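Local structure of selenium-binding protein (Sulfolobus tokodaii, 2ECE) at residues S338-I342 against W405-Y410. The protein is of unknown function but belongs to the selenium-binding protein family of beta-propeller proteins and may bind selenium. Numbering follows the deposited sequence.
Sequences SLWGI and WDNQFY
Tyr410 OH donates a hydrogen bond to Trp340 O at 2.7 Å. The hydroxyl lies somewhat out of the carbonyl plane, tilted by 22°, and the accepting oxygen sits at the edge of the tyrosine ring. The same tyrosine turns its ring edge to one face of the Trp340 indole. The planes stand 71° apart, and Tyr410 CE2 lies 3.9 Å from Trp340 CE2. Trp340 carries its six-membered ring to helix 403-409 because its chi1 of -165° turns CG away from the backbone N. There its edge points to the face of Phe409 in an offset edge-to-face pair, with Trp340 CZ3 3.8 Å from Phe409 CD1. Asp406 OD1 approaches Trp340 CZ2 to 3.3 Å, but its hydrogen bonds come from Leu401 N and Tyr402 N. Asp406 OD2 makes a salt bridge to Arg443 and a hydrogen bond with Ser400. Trp340 NE1 is hydrogen-bonded to Asn399 O. A phenylalanine in place of Tyr410 lacks the hydroxyl and would probably leave Trp340 O without this donor. The contact joins the turn between propeller strands 334-339 and 344-349 to the end of helix 403-409, in the connection between strands 394-398 and 417-423 of the next blade. One tyrosine thus secures both main chain and side chain of buried Trp340, its hydroxyl on the carbonyl and its ring edge on the indole face.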
loop_
_atom_site.group_PDB
_atom_site.type_symbol
_atom_site.label_atom_id
_atom_site.label_comp_id
_atom_site.label_asym_id
_atom_site.label_seq_id
_atom_site.Cartn_x
_atom_site.Cartn_y
_atom_site.Cartn_z
ATOM N N SER A 338 6.914 -8.337 1.274
ATOM C CA SER A 338 6.012 -9.412 1.636
ATOM C C SER A 338 6.016 -10.332 0.420
ATOM O O SER A 338 6.135 -9.870 -0.718
ATOM C CB SER A 338 4.602 -8.878 1.900
ATOM O OG SER A 338 4.037 -8.308 0.728
ATOM N N LEU A 339 5.937 -11.635 0.659
ATOM C CA LEU A 339 5.893 -12.602 -0.427
ATOM C C LEU A 339 4.550 -13.280 -0.241
ATOM O O LEU A 339 4.410 -14.208 0.554
ATOM C CB LEU A 339 7.030 -13.626 -0.323
ATOM C CG LEU A 339 8.400 -13.260 -0.908
ATOM C CD1 LEU A 339 9.074 -12.202 -0.045
ATOM C CD2 LEU A 339 9.271 -14.515 -0.978
ATOM N N TRP A 340 3.562 -12.785 -0.972
ATOM C CA TRP A 340 2.201 -13.283 -0.889
ATOM C C TRP A 340 2.016 -14.676 -1.483
ATOM O O TRP A 340 1.013 -15.331 -1.224
ATOM C CB TRP A 340 1.272 -12.294 -1.587
ATOM C CG TRP A 340 -0.166 -12.503 -1.278
ATOM C CD1 TRP A 340 -0.775 -12.368 -0.061
ATOM C CD2 TRP A 340 -1.202 -12.823 -2.212
ATOM N NE1 TRP A 340 -2.134 -12.577 -0.183
ATOM C CE2 TRP A 340 -2.419 -12.862 -1.493
ATOM C CE3 TRP A 340 -1.219 -13.087 -3.590
ATOM C CZ2 TRP A 340 -3.639 -13.141 -2.106
ATOM C CZ3 TRP A 340 -2.440 -13.366 -4.200
ATOM C CH2 TRP A 340 -3.629 -13.394 -3.456
ATOM N N GLY A 341 2.980 -15.122 -2.284
ATOM C CA GLY A 341 2.879 -16.443 -2.878
ATOM C C GLY A 341 3.551 -17.472 -1.991
ATOM O O GLY A 341 2.908 -18.377 -1.463
ATOM N N ILE A 342 4.857 -17.315 -1.807
ATOM C CA ILE A 342 5.622 -18.235 -0.980
ATOM C C ILE A 342 5.234 -18.198 0.503
ATOM O O ILE A 342 5.155 -19.246 1.151
ATOM C CB ILE A 342 7.131 -17.967 -1.159
ATOM C CG1 ILE A 342 7.569 -18.519 -2.519
ATOM C CG2 ILE A 342 7.925 -18.583 -0.007
ATOM C CD1 ILE A 342 8.899 -18.016 -2.997
ATOM N N TRP A 405 -8.702 -12.016 -6.587
ATOM C CA TRP A 405 -7.373 -12.602 -6.700
ATOM C C TRP A 405 -7.125 -13.522 -5.502
ATOM O O TRP A 405 -6.487 -14.571 -5.641
ATOM C CB TRP A 405 -6.298 -11.503 -6.786
ATOM C CG TRP A 405 -6.331 -10.747 -8.092
ATOM C CD1 TRP A 405 -7.444 -10.288 -8.744
ATOM C CD2 TRP A 405 -5.209 -10.379 -8.907
ATOM N NE1 TRP A 405 -7.083 -9.665 -9.915
ATOM C CE2 TRP A 405 -5.720 -9.705 -10.040
ATOM C CE3 TRP A 405 -3.821 -10.554 -8.792
ATOM C CZ2 TRP A 405 -4.891 -9.202 -11.056
ATOM C CZ3 TRP A 405 -2.994 -10.050 -9.807
ATOM C CH2 TRP A 405 -3.538 -9.385 -10.922
ATOM N N ASP A 406 -7.632 -13.140 -4.331
ATOM C CA ASP A 406 -7.472 -13.970 -3.135
ATOM C C ASP A 406 -8.059 -15.343 -3.454
ATOM O O ASP A 406 -7.449 -16.383 -3.204
ATOM C CB ASP A 406 -8.260 -13.413 -1.942
ATOM C CG ASP A 406 -7.723 -12.085 -1.428
ATOM O OD1 ASP A 406 -6.608 -11.679 -1.819
ATOM O OD2 ASP A 406 -8.434 -11.456 -0.613
ATOM N N ASN A 407 -9.264 -15.313 -4.010
ATOM C CA ASN A 407 -9.997 -16.520 -4.346
ATOM C C ASN A 407 -9.317 -17.427 -5.364
ATOM O O ASN A 407 -9.620 -18.616 -5.427
ATOM C CB ASN A 407 -11.402 -16.145 -4.819
ATOM C CG ASN A 407 -12.224 -15.481 -3.721
ATOM O OD1 ASN A 407 -11.839 -15.496 -2.545
ATOM N ND2 ASN A 407 -13.361 -14.898 -4.098
ATOM N N GLN A 408 -8.393 -16.884 -6.146
ATOM C CA GLN A 408 -7.686 -17.691 -7.136
ATOM C C GLN A 408 -6.460 -18.368 -6.545
ATOM O O GLN A 408 -6.207 -19.547 -6.800
ATOM C CB GLN A 408 -7.236 -16.834 -8.313
ATOM C CG GLN A 408 -8.350 -16.301 -9.170
ATOM C CD GLN A 408 -7.819 -15.417 -10.270
ATOM O OE1 GLN A 408 -7.341 -14.311 -10.014
ATOM N NE2 GLN A 408 -7.879 -15.903 -11.505
ATOM N N PHE A 409 -5.691 -17.615 -5.763
ATOM C CA PHE A 409 -4.484 -18.157 -5.155
ATOM C C PHE A 409 -4.702 -18.870 -3.825
ATOM O O PHE A 409 -3.886 -19.697 -3.421
ATOM C CB PHE A 409 -3.429 -17.058 -5.003
ATOM C CG PHE A 409 -2.847 -16.600 -6.315
ATOM C CD1 PHE A 409 -3.460 -15.590 -7.057
ATOM C CD2 PHE A 409 -1.707 -17.216 -6.831
ATOM C CE1 PHE A 409 -2.945 -15.199 -8.296
ATOM C CE2 PHE A 409 -1.181 -16.835 -8.068
ATOM C CZ PHE A 409 -1.802 -15.822 -8.803
ATOM N N TYR A 410 -5.795 -18.540 -3.144
ATOM C CA TYR A 410 -6.144 -19.167 -1.869
ATOM C C TYR A 410 -7.639 -19.448 -1.974
ATOM O O TYR A 410 -8.455 -18.844 -1.277
ATOM C CB TYR A 410 -5.834 -18.218 -0.701
ATOM C CG TYR A 410 -4.345 -17.990 -0.518
ATOM C CD1 TYR A 410 -3.542 -18.949 0.104
ATOM C CD2 TYR A 410 -3.725 -16.862 -1.053
ATOM C CE1 TYR A 410 -2.161 -18.793 0.176
ATOM C CE2 TYR A 410 -2.343 -16.697 -0.986
ATOM C CZ TYR A 410 -1.567 -17.668 -0.376
ATOM O OH TYR A 410 -0.198 -17.530 -0.351
#